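Local coordinates for protein pectate lyase II (Xanthomonas campestris pv. campestris, PDB 2QY1) that probably cleaves pectate, the polygalacturonate of plant cell walls, as a secreted lyase of polysaccharide lyase family 1, at residues T65-N70 with G87-G92; D114-E119 with G153-K158; G262-I267 with P285-T290; G230-M235 with P252-D257. The protein carries 2 engineered substitutions. All coordinates share one frame; numbering follows the deposited sequence.

Contact 1 of 4, residues T65-N70 with G87-G92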
loop_
_atom_site.group_PDB
_atom_site.type_symbol
_atom_site.label_atom_id
_atom_site.label_comp_id
_atom_site.label_asym_id
_atom_site.label_seq_id
_atom_site.Cartn_x
_atom_site.Cartn_y
_atom_site.Cartn_z
ATOM N N THR A 65 9.533 -1.658 -14.377
ATOM C CA THR A 65 9.694 -1.611 -12.924
ATOM C C THR A 65 11.101 -1.180 -12.510
ATOM O O THR A 65 12.096 -1.804 -12.900
ATOM C CB THR A 65 9.349 -2.988 -12.291
ATOM O OG1 THR A 65 8.043 -3.390 -12.721
ATOM C CG2 THR A 65 9.380 -2.934 -10.754
ATOM N N VAL A 66 11.170 -0.106 -11.730
ATOM C CA VAL A 66 12.426 0.350 -11.144
ATOM C C VAL A 66 12.736 -0.503 -9.909
ATOM O O VAL A 66 11.856 -0.754 -9.083
ATOM C CB VAL A 66 12.363 1.853 -10.771
ATOM C CG1 VAL A 66 13.627 2.291 -10.051
ATOM C CG2 VAL A 66 12.160 2.701 -12.012
ATOM N N GLN A 67 13.983 -0.952 -9.791
ATOM C CA GLN A 67 14.380 -1.820 -8.682
ATOM C C GLN A 67 15.394 -1.140 -7.770
ATOM O O GLN A 67 16.456 -0.705 -8.231
ATOM C CB GLN A 67 14.993 -3.119 -9.209
ATOM C CG GLN A 67 14.458 -3.597 -10.551
ATOM C CD GLN A 67 13.680 -4.884 -10.442
ATOM O OE1 GLN A 67 12.505 -4.893 -10.079
ATOM N NE2 GLN A 67 14.334 -5.985 -10.767
ATOM N N ILE A 68 15.062 -1.048 -6.485
ATOM C CA ILE A 68 16.044 -0.732 -5.452
ATOM C C ILE A 68 16.358 -2.043 -4.737
ATOM O O ILE A 68 15.551 -2.539 -3.951
ATOM C CB ILE A 68 15.531 0.314 -4.429
ATOM C CG1 ILE A 68 15.189 1.637 -5.118
ATOM C CG2 ILE A 68 16.572 0.546 -3.327
ATOM C CD1 ILE A 68 14.384 2.598 -4.233
ATOM N N LYS A 69 17.523 -2.608 -5.032
ATOM C CA LYS A 69 17.889 -3.920 -4.510
ATOM C C LYS A 69 19.180 -3.857 -3.704
ATOM O O LYS A 69 20.225 -3.459 -4.221
ATOM C CB LYS A 69 18.015 -4.924 -5.658
ATOM C CG LYS A 69 18.343 -6.349 -5.230
ATOM C CD LYS A 69 17.891 -7.321 -6.306
ATOM C CE LYS A 69 18.503 -8.690 -6.131
ATOM N NZ LYS A 69 18.225 -9.551 -7.314
ATOM N N ASN A 70 19.094 -4.262 -2.438
ATOM C CA ASN A 70 20.245 -4.267 -1.526
ATOM C C ASN A 70 20.937 -2.909 -1.412
ATOM O O ASN A 70 22.162 -2.827 -1.293
ATOM C CB ASN A 70 21.250 -5.367 -1.904
ATOM C CG ASN A 70 21.006 -6.664 -1.157
ATOM O OD1 ASN A 70 19.931 -7.263 -1.252
ATOM N ND2 ASN A 70 22.009 -7.105 -0.403
ATOM N N GLY A 87 6.368 0.928 -12.274
ATOM C CA GLY A 87 6.285 0.628 -10.848
ATOM C C GLY A 87 7.636 0.677 -10.163
ATOM O O GLY A 87 8.667 0.878 -10.811
ATOM N N ILE A 88 7.623 0.498 -8.844
ATOM C CA ILE A 88 8.839 0.541 -8.030
ATOM C C ILE A 88 8.891 -0.688 -7.132
ATOM O O ILE A 88 7.877 -1.093 -6.551
ATOM C CB ILE A 88 8.923 1.822 -7.157
ATOM C CG1 ILE A 88 8.929 3.082 -8.032
ATOM C CG2 ILE A 88 10.177 1.803 -6.269
ATOM C CD1 ILE A 88 8.571 4.360 -7.277
ATOM N N ARG A 89 10.080 -1.267 -7.024
ATOM C CA ARG A 89 10.296 -2.453 -6.217
ATOM C C ARG A 89 11.467 -2.238 -5.260
ATOM O O ARG A 89 12.545 -1.818 -5.677
ATOM C CB ARG A 89 10.586 -3.617 -7.152
ATOM C CG ARG A 89 10.344 -4.973 -6.583
ATOM C CD ARG A 89 10.691 -5.985 -7.662
ATOM N NE ARG A 89 10.799 -7.333 -7.134
ATOM C CZ ARG A 89 11.536 -8.294 -7.678
ATOM N NH1 ARG A 89 11.562 -9.491 -7.118
ATOM N NH2 ARG A 89 12.248 -8.059 -8.775
ATOM N N VAL A 90 11.248 -2.518 -3.978
ATOM C CA VAL A 90 12.323 -2.478 -2.980
ATOM C C VAL A 90 12.535 -3.892 -2.449
ATOM O O VAL A 90 11.623 -4.496 -1.888
ATOM C CB VAL A 90 12.025 -1.494 -1.823
ATOM C CG1 VAL A 90 13.192 -1.453 -0.846
ATOM C CG2 VAL A 90 11.745 -0.094 -2.362
ATOM N N VAL A 91 13.741 -4.422 -2.633
ATOM C CA VAL A 91 13.961 -5.845 -2.394
ATOM C C VAL A 91 15.276 -6.173 -1.660
ATOM O O VAL A 91 16.312 -5.528 -1.870
ATOM C CB VAL A 91 13.748 -6.672 -3.719
ATOM C CG1 VAL A 91 14.634 -6.165 -4.837
ATOM C CG2 VAL A 91 13.931 -8.168 -3.507
ATOM N N GLY A 92 15.200 -7.159 -0.772
ATOM C CA GLY A 92 16.370 -7.691 -0.082
ATOM C C GLY A 92 16.853 -6.829 1.067
ATOM O O GLY A 92 16.052 -6.218 1.779
#
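Backbone hydrogen bonds join Thr65-Asn70 to Gly87-Gly92 along their whole length, in the stagger of a parallel pair. Val66 N gives to Gly87 O at 2.8 Å, Ile68 N gives to Arg89 O at 2.8 Å, and Asn70 N, just past the strand end, gives to Val91 O at 3.1 Å. In the reverse direction Arg89 N binds Val66 O and Val91 N binds Ile68 O. Four of the five donors sit nearly on the C=O axis of their acceptor; Val66 N instead approaches from above the Gly87 carbonyl plane.

The apolar face belongs to Val66, Ile68, Ile88 and Val90. Ile68 CD1 meets Val90 CG2 at 4.2 Å, and beyond them Val97 and Ile99 of strand 97-105 line the same interior. This is the right-handed parallel beta-helix of pectate lyases, in which equivalent strands of successive coils stack; near this end of it, helix 23-32 lies over Val66 and Ile68 through Phe23 and Ile30.

Polar and aliphatic contacts occupy the other face. Arg89, its CG anti to the backbone N (chi1 -158°) and its chain extended to NE, runs beside Gln67. Gln67 bends at chi2 so that OE1 lies 3.2 Å from Arg89 CD and, at the guanidinium edge, takes a weak but straight hydrogen bond from Arg89 NH2 at 3.4 Å. The stronger partner of Arg89 is Glu119, which pairs with NE. Farther along, Lys69 runs alongside Val91, its CB 3.7 Å from Val91 CG1, while Asn70 OD1 is hydrogen-bonded to Ser123 OG and Asn93 N.

Contact 2 of 4, residues D114-E119 with G153-K158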
loop_
_atom_site.group_PDB
_atom_site.type_symbol
_atom_site.label_atom_id
_atom_site.label_comp_id
_atom_site.label_asym_id
_atom_site.label_seq_id
_atom_site.Cartn_x
_atom_site.Cartn_y
_atom_site.Cartn_z
ATOM N N ASP A 114 3.071 -4.680 -10.639
ATOM C CA ASP A 114 3.063 -4.177 -9.266
ATOM C C ASP A 114 3.475 -2.711 -9.239
ATOM O O ASP A 114 4.469 -2.326 -9.855
ATOM C CB ASP A 114 3.979 -5.012 -8.362
ATOM C CG ASP A 114 3.450 -5.131 -6.935
ATOM O OD1 ASP A 114 3.518 -6.248 -6.374
ATOM O OD2 ASP A 114 2.969 -4.123 -6.373
ATOM N N SER A 115 2.692 -1.903 -8.532
ATOM C CA SER A 115 2.905 -0.458 -8.461
ATOM C C SER A 115 4.019 -0.107 -7.480
ATOM O O SER A 115 5.026 0.484 -7.860
ATOM C CB SER A 115 1.607 0.272 -8.105
ATOM O OG SER A 115 0.646 0.134 -9.136
ATOM N N ILE A 116 3.823 -0.466 -6.217
ATOM C CA ILE A 116 4.849 -0.288 -5.195
ATOM C C ILE A 116 4.959 -1.602 -4.432
ATOM O O ILE A 116 4.012 -2.022 -3.763
ATOM C CB ILE A 116 4.527 0.899 -4.249
ATOM C CG1 ILE A 116 4.492 2.219 -5.036
ATOM C CG2 ILE A 116 5.537 0.970 -3.096
ATOM C CD1 ILE A 116 3.881 3.401 -4.280
ATOM N N SER A 117 6.107 -2.258 -4.559
ATOM C CA SER A 117 6.300 -3.577 -3.974
ATOM C C SER A 117 7.533 -3.625 -3.090
ATOM O O SER A 117 8.625 -3.242 -3.511
ATOM C CB SER A 117 6.406 -4.639 -5.072
ATOM O OG SER A 117 6.717 -5.909 -4.524
ATOM N N LEU A 118 7.342 -4.108 -1.866
ATOM C CA LEU A 118 8.424 -4.294 -0.914
ATOM C C LEU A 118 8.559 -5.785 -0.643
ATOM O O LEU A 118 7.576 -6.448 -0.317
ATOM C CB LEU A 118 8.114 -3.546 0.389
ATOM C CG LEU A 118 7.531 -2.129 0.296
ATOM C CD1 LEU A 118 7.172 -1.597 1.686
ATOM C CD2 LEU A 118 8.480 -1.172 -0.424
ATOM N N GLU A 119 9.765 -6.325 -0.785
ATOM C CA GLU A 119 9.930 -7.774 -0.649
ATOM C C GLU A 119 11.230 -8.236 -0.012
ATOM O O GLU A 119 12.326 -7.864 -0.440
ATOM C CB GLU A 119 9.708 -8.489 -1.992
ATOM C CG GLU A 119 10.058 -7.664 -3.220
ATOM C CD GLU A 119 9.507 -8.261 -4.498
ATOM O OE1 GLU A 119 9.752 -9.460 -4.747
ATOM O OE2 GLU A 119 8.835 -7.525 -5.254
ATOM N N GLY A 153 -0.743 -5.694 -7.895
ATOM C CA GLY A 153 -0.880 -5.053 -6.592
ATOM C C GLY A 153 -0.614 -3.566 -6.594
ATOM O O GLY A 153 0.089 -3.050 -7.464
ATOM N N GLY A 154 -1.192 -2.872 -5.617
ATOM C CA GLY A 154 -1.025 -1.428 -5.500
ATOM C C GLY A 154 0.153 -1.102 -4.609
ATOM O O GLY A 154 1.200 -0.655 -5.085
ATOM N N ILE A 155 -0.021 -1.329 -3.309
ATOM C CA ILE A 155 1.036 -1.084 -2.337
ATOM C C ILE A 155 1.234 -2.366 -1.533
ATOM O O ILE A 155 0.506 -2.634 -0.575
ATOM C CB ILE A 155 0.712 0.141 -1.438
ATOM C CG1 ILE A 155 0.543 1.395 -2.309
ATOM C CG2 ILE A 155 1.812 0.351 -0.389
ATOM C CD1 ILE A 155 -0.277 2.496 -1.685
ATOM N N ASP A 156 2.220 -3.156 -1.952
ATOM C CA ASP A 156 2.398 -4.520 -1.452
ATOM C C ASP A 156 3.679 -4.716 -0.659
ATOM O O ASP A 156 4.690 -4.062 -0.923
ATOM C CB ASP A 156 2.405 -5.512 -2.620
ATOM C CG ASP A 156 1.066 -5.613 -3.321
ATOM O OD1 ASP A 156 0.056 -5.096 -2.800
ATOM O OD2 ASP A 156 1.029 -6.231 -4.399
ATOM N N MET A 157 3.624 -5.631 0.308
ATOM C CA MET A 157 4.826 -6.132 0.969
ATOM C C MET A 157 4.685 -7.615 1.330
ATOM O O MET A 157 3.581 -8.108 1.572
ATOM C CB MET A 157 5.219 -5.270 2.182
ATOM C CG MET A 157 4.243 -5.270 3.350
ATOM S SD MET A 157 4.509 -3.859 4.457
ATOM C CE MET A 157 3.687 -2.551 3.561
ATOM N N LYS A 158 5.811 -8.320 1.342
ATOM C CA LYS A 158 5.812 -9.756 1.603
ATOM C C LYS A 158 7.156 -10.234 2.143
ATOM O O LYS A 158 8.160 -9.522 2.059
ATOM C CB LYS A 158 5.457 -10.533 0.327
ATOM C CG LYS A 158 6.448 -10.350 -0.816
ATOM C CD LYS A 158 6.075 -11.209 -2.012
ATOM C CE LYS A 158 6.844 -10.782 -3.252
ATOM N NZ LYS A 158 6.226 -11.335 -4.491
HETATM O O HOH W 1 2.527 -8.247 -5.062
#
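Asp114 reaches over from the loop leading into strand 116-119, in the right-handed beta-helix, to the carboxylate of Asp156, on the face that Asp156 shares with Ser117, Glu119 and Lys158. The carboxylates meet at a slant, their planes 79° apart. Asp114 OD1 comes within 3.2 Å of Asp156 OD2, and a water bridges the two, 2.6 Å from each oxygen. Asp152 adds another acidic group close by, so the crowding of like charges probably raises the affinity for a proton or a cation. Such an acidic cluster is consistent with the calcium site known from family 1 pectate lyases, although no metal is modelled in this contact. Asp156 OD1 accepts from Leu179 N.

Farther along this face Glu119 and Lys158 run alongside each other in the same direction. Lys158 CG takes the crowded position between its backbone N and carbonyl carbon (chi1 62°), carrying CE to 3.5 Å from Glu119 OE1. NZ stays beyond salt-bridge range, and Glu119 pairs with Arg89 instead.

Toward the interior of the beta-helix Leu118 and Met157 adjoin, CB atoms 3.8 Å apart, while Ile116 and Ile155 pack on strands 129-137 and 164-174 respectively. Between the two faces the backbones are hydrogen-bonded as a parallel pair, Asp156 N giving to Ile116 O almost straight (174°). On the face of Asp156 and Glu119, Ser117 OG donates to Glu119 OE2 at 2.8 Å, from above the carboxylate plane.

Contact 3 of 4, residues G262-I267 with P285-T290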
loop_
_atom_site.group_PDB
_atom_site.type_symbol
_atom_site.label_atom_id
_atom_site.label_comp_id
_atom_site.label_asym_id
_atom_site.label_seq_id
_atom_site.Cartn_x
_atom_site.Cartn_y
_atom_site.Cartn_z
ATOM N N GLY A 262 -7.551 -14.238 11.172
ATOM C CA GLY A 262 -6.854 -13.132 11.823
ATOM C C GLY A 262 -7.813 -12.380 12.726
ATOM O O GLY A 262 -9.020 -12.628 12.702
ATOM N N TYR A 263 -7.277 -11.447 13.511
ATOM C CA TYR A 263 -8.041 -10.794 14.576
ATOM C C TYR A 263 -7.937 -9.273 14.514
ATOM O O TYR A 263 -7.055 -8.729 13.845
ATOM C CB TYR A 263 -7.581 -11.310 15.946
ATOM C CG TYR A 263 -7.558 -12.820 16.046
ATOM C CD1 TYR A 263 -8.687 -13.528 16.455
ATOM C CD2 TYR A 263 -6.410 -13.544 15.714
ATOM C CE1 TYR A 263 -8.671 -14.919 16.538
ATOM C CE2 TYR A 263 -6.388 -14.934 15.791
ATOM C CZ TYR A 263 -7.520 -15.613 16.204
ATOM O OH TYR A 263 -7.499 -16.987 16.283
ATOM N N TRP A 264 -8.847 -8.590 15.208
ATOM C CA TRP A 264 -8.891 -7.128 15.180
ATOM C C TRP A 264 -9.268 -6.476 16.507
ATOM O O TRP A 264 -10.072 -7.010 17.276
ATOM C CB TRP A 264 -9.817 -6.624 14.065
ATOM C CG TRP A 264 -11.123 -7.354 13.962
ATOM C CD1 TRP A 264 -12.221 -7.190 14.752
ATOM C CD2 TRP A 264 -11.466 -8.360 13.001
ATOM N NE1 TRP A 264 -13.231 -8.034 14.348
ATOM C CE2 TRP A 264 -12.793 -8.761 13.273
ATOM C CE3 TRP A 264 -10.782 -8.958 11.933
ATOM C CZ2 TRP A 264 -13.451 -9.739 12.519
ATOM C CZ3 TRP A 264 -11.436 -9.932 11.185
ATOM C CH2 TRP A 264 -12.758 -10.309 11.479
ATOM N N ASP A 265 -8.664 -5.316 16.754
ATOM C CA ASP A 265 -8.983 -4.459 17.887
ATOM C C ASP A 265 -9.630 -3.194 17.319
ATOM O O ASP A 265 -8.961 -2.365 16.692
ATOM C CB ASP A 265 -7.702 -4.121 18.663
ATOM C CG ASP A 265 -7.974 -3.562 20.054
ATOM O OD1 ASP A 265 -9.059 -2.993 20.289
ATOM O OD2 ASP A 265 -7.082 -3.685 20.920
ATOM N N LEU A 266 -10.938 -3.070 17.526
ATOM C CA LEU A 266 -11.733 -1.996 16.929
ATOM C C LEU A 266 -12.068 -0.905 17.939
ATOM O O LEU A 266 -12.572 -1.192 19.023
ATOM C CB LEU A 266 -13.026 -2.562 16.329
ATOM C CG LEU A 266 -12.942 -3.445 15.078
ATOM C CD1 LEU A 266 -14.187 -4.311 14.950
ATOM C CD2 LEU A 266 -12.748 -2.614 13.823
ATOM N N ILE A 267 -11.769 0.345 17.583
ATOM C CA ILE A 267 -12.128 1.499 18.416
ATOM C C ILE A 267 -12.403 2.738 17.563
ATOM O O ILE A 267 -11.663 3.030 16.619
ATOM C CB ILE A 267 -11.036 1.870 19.480
ATOM C CG1 ILE A 267 -10.120 0.689 19.837
ATOM C CG2 ILE A 267 -11.690 2.445 20.742
ATOM C CD1 ILE A 267 -8.894 0.548 18.942
ATOM N N PRO A 285 -12.612 -21.418 7.355
ATOM C CA PRO A 285 -13.267 -20.604 8.385
ATOM C C PRO A 285 -13.189 -19.105 8.089
ATOM O O PRO A 285 -12.204 -18.636 7.509
ATOM C CB PRO A 285 -12.475 -20.938 9.656
ATOM C CG PRO A 285 -11.145 -21.397 9.164
ATOM C CD PRO A 285 -11.443 -22.137 7.895
ATOM N N TYR A 286 -14.228 -18.372 8.483
ATOM C CA TYR A 286 -14.294 -16.930 8.249
ATOM C C TYR A 286 -14.926 -16.174 9.419
ATOM O O TYR A 286 -15.551 -16.773 10.300
ATOM C CB TYR A 286 -15.059 -16.630 6.951
ATOM C CG TYR A 286 -16.569 -16.608 7.100
ATOM C CD1 TYR A 286 -17.312 -17.787 7.073
ATOM C CD2 TYR A 286 -17.254 -15.401 7.262
ATOM C CE1 TYR A 286 -18.698 -17.767 7.208
ATOM C CE2 TYR A 286 -18.637 -15.370 7.399
ATOM C CZ TYR A 286 -19.353 -16.555 7.371
ATOM O OH TYR A 286 -20.724 -16.528 7.505
ATOM N N ALA A 287 -14.760 -14.854 9.408
ATOM C CA ALA A 287 -15.409 -13.967 10.368
ATOM C C ALA A 287 -15.749 -12.627 9.722
ATOM O O ALA A 287 -14.972 -12.096 8.923
ATOM C CB ALA A 287 -14.525 -13.762 11.591
ATOM N N ASN A 288 -16.923 -12.102 10.063
ATOM C CA ASN A 288 -17.346 -10.766 9.652
ATOM C C ASN A 288 -17.633 -9.913 10.886
ATOM O O ASN A 288 -18.395 -10.324 11.764
ATOM C CB ASN A 288 -18.601 -10.837 8.772
ATOM C CG ASN A 288 -18.307 -11.281 7.341
ATOM O OD1 ASN A 288 -17.172 -11.206 6.861
ATOM N ND2 ASN A 288 -19.347 -11.733 6.647
ATOM N N ALA A 289 -17.028 -8.730 10.946
ATOM C CA ALA A 289 -17.237 -7.806 12.064
ATOM C C ALA A 289 -18.554 -7.035 11.917
ATOM O O ALA A 289 -18.569 -5.802 11.903
ATOM C CB ALA A 289 -16.056 -6.847 12.184
ATOM N N THR A 290 -19.657 -7.778 11.818
ATOM C CA THR A 290 -20.980 -7.212 11.535
ATOM C C THR A 290 -21.435 -6.218 12.608
ATOM O O THR A 290 -22.113 -5.234 12.305
ATOM C CB THR A 290 -22.037 -8.333 11.340
ATOM O OG1 THR A 290 -21.574 -9.254 10.343
ATOM C CG2 THR A 290 -23.377 -7.764 10.895
#
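The backbones of Gly262-Ile267 and Pro285-Thr290 stay well apart, their nearest CA atoms, of Trp264 and Ala289, 8.9 Å from each other, and no hydrogen bond joins them. Side chains bridge the gap instead, chiefly the indole of Trp264. Its CG occupies the crowded position between backbone N and carbonyl carbon (chi1 44°), and the ring reaches across to the chain opposite. The six-membered end touches Ala287: CH2 lies 3.9 Å from Ala287 CB, and Ala287 O sits at the ring edge, near its plane, 3.8 Å from Trp264 CH2. Ala289 CB lies obliquely along the NE1-CE2-CZ2 side of the indole, 3.8 Å from Trp264 NE1, which makes a weak hydrogen bond to Ile293 O.

The contact lies at the C-terminal end of the beta-helix. Strand 263-267 continues the parallel stack beyond strand 238-242, whereas the short strand 287-288 runs antiparallel to strand 245-255. The indole packs on Ile241, Val253 and Ser255 of the neighbouring strands as well as on the two alanines.

Leu266 adds a lighter touch, its CD1 4.2 Å from Ala289 CB. The methyl of Ala289 is presented at the centre of an inverse gamma turn, closed by a weak bond from Thr290 N to Asn288 O at 2.8 Å. Between the two alanines the CB of Asn288 points away from strand 263-267; OD1 is hydrogen-bonded to Thr254 OG1 and accepts from Arg256 NH2, and ND2 gives to Gly278 O.

Contact 4 of 4, residues G230-M235 with P252-D257. With PO4 (phosphate ion), chain C.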
loop_
_atom_site.group_PDB
_atom_site.type_symbol
_atom_site.label_atom_id
_atom_site.label_comp_id
_atom_site.label_asym_id
_atom_site.label_seq_id
_atom_site.Cartn_x
_atom_site.Cartn_y
_atom_site.Cartn_z
ATOM N N GLY A 230 -12.933 -5.294 2.473
ATOM C CA GLY A 230 -12.026 -4.230 2.899
ATOM C C GLY A 230 -10.780 -4.757 3.585
ATOM O O GLY A 230 -9.921 -5.377 2.950
ATOM N N ILE A 231 -10.683 -4.496 4.886
ATOM C CA ILE A 231 -9.582 -4.998 5.702
ATOM C C ILE A 231 -9.787 -6.493 5.920
ATOM O O ILE A 231 -10.778 -6.911 6.522
ATOM C CB ILE A 231 -9.500 -4.269 7.069
ATOM C CG1 ILE A 231 -9.300 -2.762 6.869
ATOM C CG2 ILE A 231 -8.383 -4.856 7.933
ATOM C CD1 ILE A 231 -9.754 -1.911 8.047
ATOM N N ASN A 232 -8.849 -7.289 5.414
ATOM C CA ASN A 232 -8.920 -8.741 5.528
ATOM C C ASN A 232 -7.727 -9.271 6.321
ATOM O O ASN A 232 -6.620 -9.384 5.791
ATOM C CB ASN A 232 -8.984 -9.378 4.132
ATOM C CG ASN A 232 -9.457 -10.823 4.158
ATOM O OD1 ASN A 232 -9.797 -11.369 5.210
ATOM N ND2 ASN A 232 -9.486 -11.449 2.988
ATOM N N VAL A 233 -7.961 -9.577 7.597
ATOM C CA VAL A 233 -6.896 -10.000 8.505
ATOM C C VAL A 233 -6.877 -11.521 8.615
ATOM O O VAL A 233 -7.891 -12.137 8.929
ATOM C CB VAL A 233 -7.051 -9.366 9.909
ATOM C CG1 VAL A 233 -5.783 -9.559 10.718
ATOM C CG2 VAL A 233 -7.369 -7.881 9.798
ATOM N N ARG A 234 -5.714 -12.117 8.367
ATOM C CA ARG A 234 -5.599 -13.567 8.197
ATOM C C ARG A 234 -4.333 -14.128 8.839
ATOM O O ARG A 234 -3.424 -13.377 9.198
ATOM C CB ARG A 234 -5.617 -13.912 6.701
ATOM C CG ARG A 234 -6.955 -13.664 6.011
ATOM C CD ARG A 234 -6.776 -13.247 4.559
ATOM N NE ARG A 234 -6.426 -14.375 3.698
ATOM C CZ ARG A 234 -6.621 -14.412 2.381
ATOM N NH1 ARG A 234 -7.179 -13.386 1.750
ATOM N NH2 ARG A 234 -6.268 -15.491 1.693
ATOM N N MET A 235 -4.295 -15.453 8.982
ATOM C CA MET A 235 -3.117 -16.188 9.470
ATOM C C MET A 235 -2.566 -15.707 10.820
ATOM O O MET A 235 -1.352 -15.556 10.988
ATOM C CB MET A 235 -2.002 -16.198 8.409
ATOM C CG MET A 235 -2.331 -16.966 7.133
ATOM S SD MET A 235 -2.968 -18.639 7.400
ATOM C CE MET A 235 -1.624 -19.415 8.300
ATOM N N PRO A 252 -16.272 -4.685 5.291
ATOM C CA PRO A 252 -15.235 -3.707 5.637
ATOM C C PRO A 252 -14.143 -4.258 6.549
ATOM O O PRO A 252 -12.969 -3.913 6.386
ATOM C CB PRO A 252 -16.014 -2.586 6.337
ATOM C CG PRO A 252 -17.297 -3.207 6.766
ATOM C CD PRO A 252 -17.607 -4.240 5.734
ATOM N N VAL A 253 -14.533 -5.101 7.500
ATOM C CA VAL A 253 -13.587 -5.771 8.384
ATOM C C VAL A 253 -13.941 -7.251 8.407
ATOM O O VAL A 253 -15.028 -7.634 8.851
ATOM C CB VAL A 253 -13.600 -5.174 9.815
ATOM C CG1 VAL A 253 -12.668 -5.950 10.731
ATOM C CG2 VAL A 253 -13.206 -3.700 9.792
ATOM N N THR A 254 -13.027 -8.077 7.912
ATOM C CA THR A 254 -13.291 -9.506 7.763
ATOM C C THR A 254 -12.021 -10.341 7.906
ATOM O O THR A 254 -10.910 -9.808 7.904
ATOM C CB THR A 254 -13.987 -9.817 6.402
ATOM O OG1 THR A 254 -14.322 -11.210 6.330
ATOM C CG2 THR A 254 -13.091 -9.444 5.213
ATOM N N SER A 255 -12.208 -11.648 8.063
ATOM C CA SER A 255 -11.133 -12.621 7.937
ATOM C C SER A 255 -11.646 -13.782 7.096
ATOM O O SER A 255 -12.571 -14.478 7.505
ATOM C CB SER A 255 -10.686 -13.126 9.303
ATOM O OG SER A 255 -9.643 -14.071 9.151
ATOM N N ARG A 256 -11.051 -13.985 5.922
ATOM C CA ARG A 256 -11.533 -15.009 4.989
ATOM C C ARG A 256 -10.453 -15.547 4.049
ATOM O O ARG A 256 -9.505 -14.839 3.710
ATOM C CB ARG A 256 -12.719 -14.474 4.172
ATOM C CG ARG A 256 -12.428 -13.195 3.378
ATOM C CD ARG A 256 -13.661 -12.712 2.632
ATOM N NE ARG A 256 -14.766 -12.422 3.545
ATOM C CZ ARG A 256 -16.041 -12.317 3.181
ATOM N NH1 ARG A 256 -16.396 -12.479 1.912
ATOM N NH2 ARG A 256 -16.968 -12.053 4.094
ATOM N N ASP A 257 -10.619 -16.810 3.654
ATOM C CA ASP A 257 -9.838 -17.466 2.585
ATOM C C ASP A 257 -8.426 -17.946 2.948
ATOM O O ASP A 257 -7.686 -18.423 2.081
ATOM C CB ASP A 257 -9.825 -16.620 1.303
ATOM C CG ASP A 257 -11.205 -16.483 0.684
ATOM O OD1 ASP A 257 -11.889 -17.512 0.514
ATOM O OD2 ASP A 257 -11.607 -15.344 0.367
HETATM P P PO4 C . -7.890 -14.706 -1.687
HETATM O O1 PO4 C . -8.260 -13.525 -0.821
HETATM O O2 PO4 C . -7.426 -14.223 -3.042
HETATM O O3 PO4 C . -9.109 -15.587 -1.869
HETATM O O4 PO4 C . -6.782 -15.500 -1.029
#
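The guanidinium of Arg234 carries the backbone carbonyl oxygen of Arg256 over one face, 3.0 Å above the plane and offset toward the rim, with Asp257 CB over the same face. At its edge, in plane, lies a phosphate ion. Arg234 makes two bonds to the anion: Arg234 NH2 gives to phosphate O4 at 2.8 Å almost straight (176°), and Arg234 NH1 gives to phosphate O1 at 2.8 Å. Bends at chi2 and chi3 bring the group there, and Ser258 OG engages NE.

The amide of Asn232 packs on the Arg256 CG methylene; the Arg256 guanidinium lies farther off, its plane 78° from that of the amide. Arg256 curls back along its own chain, where NE gives to Thr254 OG1 at 3.1 Å, while NH2 reaches Gly278 O and Asn288 OD1.

Below these groups the strands pair as adjacent parallel rungs of the beta-helix. Ile231 N binds Pro252 O, Thr254 N binds Ile231 O along the carbonyl axis, and Val233 N binds Thr254 O. Then the chains diverge, and a side chain spans the gap: Ser255 OG, anti to its backbone N (chi1 180°), gives to Val233 O at 2.6 Å and accepts from Gly262 N. Arg212 also lies close to Arg234; the phosphate is likely a guest from the crystallisation liquor, and its two-pronged binding is consistent with a site that can hold an oxyanion, with the Asp257 carboxylate close to the phosphate.

Overall arrangement
Contacts 1, 2 and 4 each join neighbouring parallel strands of the beta-helix, whereas contact 3 bridges two chains that share no backbone bond. Contacts 1 and 2 belong to one four-stranded parallel sheet, strands 87-91 and 116-119 adjoining through Val90 N-Ser117 O. Contacts 2 and 4 are buried, contacts 1 and 3 partly so. Their polar groups differ: predominantly acidic around Asp114 and Asp156 in contact 2, with Arg234 holding a phosphate in contact 4, and mixed in contact 1. Contact 3 is mainly apolar; its centre lies about 7 Å from that of contact 4, and Thr254 OG1 links the two. Contacts 1 and 3, about 33 Å apart between centres, lie on opposite sides of the chain's centre.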